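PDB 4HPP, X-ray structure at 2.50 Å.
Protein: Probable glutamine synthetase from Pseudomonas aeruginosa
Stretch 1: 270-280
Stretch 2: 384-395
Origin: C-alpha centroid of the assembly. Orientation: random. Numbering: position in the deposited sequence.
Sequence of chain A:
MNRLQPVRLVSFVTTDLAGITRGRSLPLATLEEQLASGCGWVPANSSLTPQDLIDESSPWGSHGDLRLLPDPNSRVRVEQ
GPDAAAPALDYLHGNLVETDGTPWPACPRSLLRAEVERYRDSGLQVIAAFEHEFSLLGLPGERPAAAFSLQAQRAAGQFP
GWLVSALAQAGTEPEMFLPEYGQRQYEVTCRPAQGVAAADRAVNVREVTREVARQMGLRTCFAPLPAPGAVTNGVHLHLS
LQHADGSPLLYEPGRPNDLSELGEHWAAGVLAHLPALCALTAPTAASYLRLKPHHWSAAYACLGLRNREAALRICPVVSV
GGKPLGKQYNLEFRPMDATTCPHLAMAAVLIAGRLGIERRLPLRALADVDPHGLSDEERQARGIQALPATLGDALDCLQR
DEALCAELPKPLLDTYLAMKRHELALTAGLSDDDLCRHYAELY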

# COMPACT_ATOMS: atom_id res chain seq x y z
N VAL A 270 -29.33 51.60 -8.00
CA VAL A 270 -28.43 50.65 -7.39
C VAL A 270 -27.63 51.41 -6.33
O VAL A 270 -27.55 50.96 -5.18
CB VAL A 270 -27.46 50.04 -8.43
CG1 VAL A 270 -26.31 49.27 -7.78
CG2 VAL A 270 -28.19 49.20 -9.48
N LEU A 271 -27.03 52.55 -6.73
CA LEU A 271 -26.23 53.37 -5.79
C LEU A 271 -27.02 53.86 -4.56
O LEU A 271 -26.54 53.75 -3.44
CB LEU A 271 -25.50 54.54 -6.49
CG LEU A 271 -24.41 54.06 -7.47
CD1 LEU A 271 -23.37 55.11 -7.77
CD2 LEU A 271 -23.67 52.82 -6.98
N ALA A 272 -28.23 54.36 -4.76
CA ALA A 272 -28.98 54.97 -3.65
C ALA A 272 -29.39 53.93 -2.64
O ALA A 272 -29.43 54.20 -1.42
CB ALA A 272 -30.17 55.70 -4.18
N HIS A 273 -29.64 52.72 -3.15
CA HIS A 273 -30.01 51.59 -2.31
C HIS A 273 -28.91 50.69 -1.86
O HIS A 273 -29.14 49.81 -1.03
CB HIS A 273 -31.09 50.77 -3.00
CG HIS A 273 -32.38 51.53 -3.21
ND1 HIS A 273 -33.23 51.81 -2.20
CD2 HIS A 273 -32.93 52.10 -4.36
CE1 HIS A 273 -34.27 52.51 -2.68
NE2 HIS A 273 -34.08 52.68 -4.00
N LEU A 274 -27.69 50.87 -2.36
CA LEU A 274 -26.61 49.94 -1.94
C LEU A 274 -26.51 49.61 -0.45
O LEU A 274 -26.27 48.44 -0.13
CB LEU A 274 -25.20 50.32 -2.50
CG LEU A 274 -24.68 49.35 -3.56
CD1 LEU A 274 -23.45 49.89 -4.25
CD2 LEU A 274 -24.39 47.98 -2.95
N PRO A 275 -26.67 50.61 0.47
CA PRO A 275 -26.46 50.14 1.87
C PRO A 275 -27.46 49.08 2.28
O PRO A 275 -27.15 48.27 3.16
CB PRO A 275 -26.55 51.43 2.74
CG PRO A 275 -26.22 52.54 1.79
CD PRO A 275 -26.65 52.09 0.38
N ALA A 276 -28.62 49.04 1.64
CA ALA A 276 -29.61 47.99 1.89
C ALA A 276 -29.25 46.71 1.13
O ALA A 276 -29.45 45.57 1.63
CB ALA A 276 -31.02 48.46 1.49
N LEU A 277 -28.76 46.90 -0.11
CA LEU A 277 -28.52 45.76 -0.99
C LEU A 277 -27.46 44.89 -0.36
O LEU A 277 -27.37 43.69 -0.68
CB LEU A 277 -28.06 46.19 -2.35
CG LEU A 277 -29.06 46.85 -3.28
CD1 LEU A 277 -28.35 47.29 -4.57
CD2 LEU A 277 -30.21 45.91 -3.53
N CYS A 278 -26.68 45.50 0.53
CA CYS A 278 -25.64 44.77 1.19
C CYS A 278 -26.16 43.64 2.09
O CYS A 278 -25.49 42.62 2.24
CB CYS A 278 -24.72 45.72 1.93
SG CYS A 278 -23.77 46.69 0.72
N ALA A 279 -27.35 43.83 2.64
CA ALA A 279 -27.96 42.84 3.51
C ALA A 279 -28.31 41.64 2.66
O ALA A 279 -28.43 40.52 3.19
CB ALA A 279 -29.21 43.40 4.19
N LEU A 280 -28.48 41.86 1.36
CA LEU A 280 -28.91 40.79 0.44
C LEU A 280 -27.79 40.34 -0.52
O LEU A 280 -27.89 39.27 -1.11
CB LEU A 280 -30.19 41.16 -0.34
CG LEU A 280 -31.43 41.69 0.42
CD1 LEU A 280 -32.11 42.84 -0.29
CD2 LEU A 280 -32.46 40.64 0.77
N ILE A 384 -23.50 60.57 -1.41
CA ILE A 384 -22.77 59.31 -1.38
C ILE A 384 -22.77 58.71 0.03
O ILE A 384 -22.31 59.36 0.98
CB ILE A 384 -21.33 59.57 -1.94
CG1 ILE A 384 -21.30 59.36 -3.47
CG2 ILE A 384 -20.26 58.75 -1.21
CD1 ILE A 384 -19.97 59.61 -4.15
N GLN A 385 -23.31 57.48 0.17
CA GLN A 385 -23.35 56.73 1.48
C GLN A 385 -22.18 55.72 1.70
O GLN A 385 -21.64 55.12 0.76
CB GLN A 385 -24.70 56.00 1.66
CG GLN A 385 -25.96 56.70 1.16
CD GLN A 385 -26.82 55.81 0.25
OE1 GLN A 385 -26.30 55.16 -0.66
NE2 GLN A 385 -28.14 55.79 0.48
N ALA A 386 -21.78 55.55 2.95
CA ALA A 386 -20.97 54.38 3.33
C ALA A 386 -21.84 53.10 3.31
O ALA A 386 -23.03 53.10 3.72
CB ALA A 386 -20.32 54.58 4.70
N LEU A 387 -21.25 52.01 2.81
CA LEU A 387 -21.83 50.67 2.95
C LEU A 387 -21.72 50.25 4.42
O LEU A 387 -20.75 50.60 5.08
CB LEU A 387 -21.15 49.66 2.00
CG LEU A 387 -21.17 50.08 0.51
CD1 LEU A 387 -20.60 49.04 -0.43
CD2 LEU A 387 -22.54 50.49 0.04
N PRO A 388 -22.71 49.52 4.94
CA PRO A 388 -22.61 49.12 6.35
C PRO A 388 -21.31 48.36 6.69
O PRO A 388 -20.51 48.05 5.79
CB PRO A 388 -23.84 48.24 6.55
CG PRO A 388 -24.34 47.91 5.18
CD PRO A 388 -23.95 49.06 4.32
N ALA A 389 -21.11 48.06 7.97
CA ALA A 389 -19.86 47.47 8.41
C ALA A 389 -20.03 46.13 9.13
O ALA A 389 -19.05 45.48 9.42
CB ALA A 389 -19.11 48.45 9.30
N THR A 390 -21.26 45.74 9.45
CA THR A 390 -21.55 44.42 10.03
C THR A 390 -22.85 44.00 9.40
O THR A 390 -23.59 44.83 8.84
CB THR A 390 -21.78 44.46 11.57
OG1 THR A 390 -22.87 45.34 11.87
CG2 THR A 390 -20.53 44.92 12.36
N LEU A 391 -23.19 42.73 9.52
CA LEU A 391 -24.53 42.30 9.12
C LEU A 391 -25.67 43.09 9.79
O LEU A 391 -26.70 43.41 9.12
CB LEU A 391 -24.67 40.82 9.44
CG LEU A 391 -25.88 40.20 8.80
CD1 LEU A 391 -26.02 40.63 7.34
CD2 LEU A 391 -25.74 38.70 9.03
N GLY A 392 -25.47 43.39 11.10
CA GLY A 392 -26.49 44.13 11.92
C GLY A 392 -26.85 45.46 11.29
O GLY A 392 -28.03 45.76 10.96
N ASP A 393 -25.81 46.26 11.10
CA ASP A 393 -25.94 47.52 10.37
C ASP A 393 -26.56 47.30 9.01
O ASP A 393 -27.36 48.14 8.57
CB ASP A 393 -24.59 48.27 10.30
CG ASP A 393 -23.95 48.45 11.71
OD1 ASP A 393 -24.66 48.14 12.71
OD2 ASP A 393 -22.77 48.87 11.82
N ALA A 394 -26.26 46.15 8.36
CA ALA A 394 -26.76 45.97 6.99
C ALA A 394 -28.21 45.69 7.08
O ALA A 394 -28.95 46.20 6.26
CB ALA A 394 -26.03 44.91 6.20
N LEU A 395 -28.63 44.91 8.07
CA LEU A 395 -30.11 44.71 8.30
C LEU A 395 -30.89 45.95 8.81
O LEU A 395 -32.04 46.18 8.40
CB LEU A 395 -30.38 43.54 9.23
CG LEU A 395 -29.68 42.26 8.81
CD1 LEU A 395 -29.80 41.23 9.90
CD2 LEU A 395 -30.27 41.70 7.50

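What forms the apolar centre of this contact? Pro-275, on the helix of stretch 1, meets the loop of stretch 2 at Leu-387, their CA atoms 4.8 Å apart. Leu-387 directs its CA-to-CB bond sideways, but with chi1 m and chi2 t its end swings nearer the helix. There its CD2 methyl lies 3.7 Å from CB of Leu-274, 4.1 Å from SG of Cys-278 and 4.4 Å from CD of Pro-275, so one methyl touches three residues within two turns. Pro-388 adds a second apolar surface: its CG is 3.9 Å from CB of Cys-278, and its CD is 3.9 Å from CB of Pro-275. These are van der Waals contacts between groups that gain by leaving water.

How do the two helices come together beyond this centre? Helix 391-395 crosses helix 270-280 at 125° between their N-to-C directions, nearer antiparallel than parallel, and the axes approach to 8.1 Å. Small side chains meet here: Ala-279 and Ala-394 both point toward the opposing stretch, with CB to CB at 4.1 Å and CA to CA at 4.8 Å. The CB of Ala-279 also sits 3.5 Å from the carbonyl O of Ala-394, so methyl packs directly against backbone. Leu-395 starts away from the contact, yet its end returns, bringing CD2 to 3.9 Å from CB of Ala-279.

What shapes the backbone on each side? Proline has no amide hydrogen, so N of Pro-275 cannot donate to the preceding turn, and the stretch 1 helix is kinked in this region. Its ring instead offers carbon to stretch 2, with CG 3.8 Å from O of Ala-386. On the other side, the loop gives way to helix after Thr-390, the N-cap residue, whose OG1 accepts from N of Asp-393 at 3.2 Å. That capping bond satisfies an amide of the first turn, where no earlier helical carbonyl is available.

Where does the contact turn polar? At its edge, Gln-385 points toward the helix, and its NE2 donates to O of Ala-272 at 2.8 Å with an N-H...O angle of 165°, a nearly straight hydrogen bond and the only one between the stretches. The bond uses a carbonyl near the kink, where Ala-276 N instead bonds to O of His-273 at 2.8 Å. The other amide atom, OE1, lies 3.3 Å from CD of Pro-275 and 3.1 Å from O of Leu-271; the latter pair are both acceptors and form no hydrogen bond.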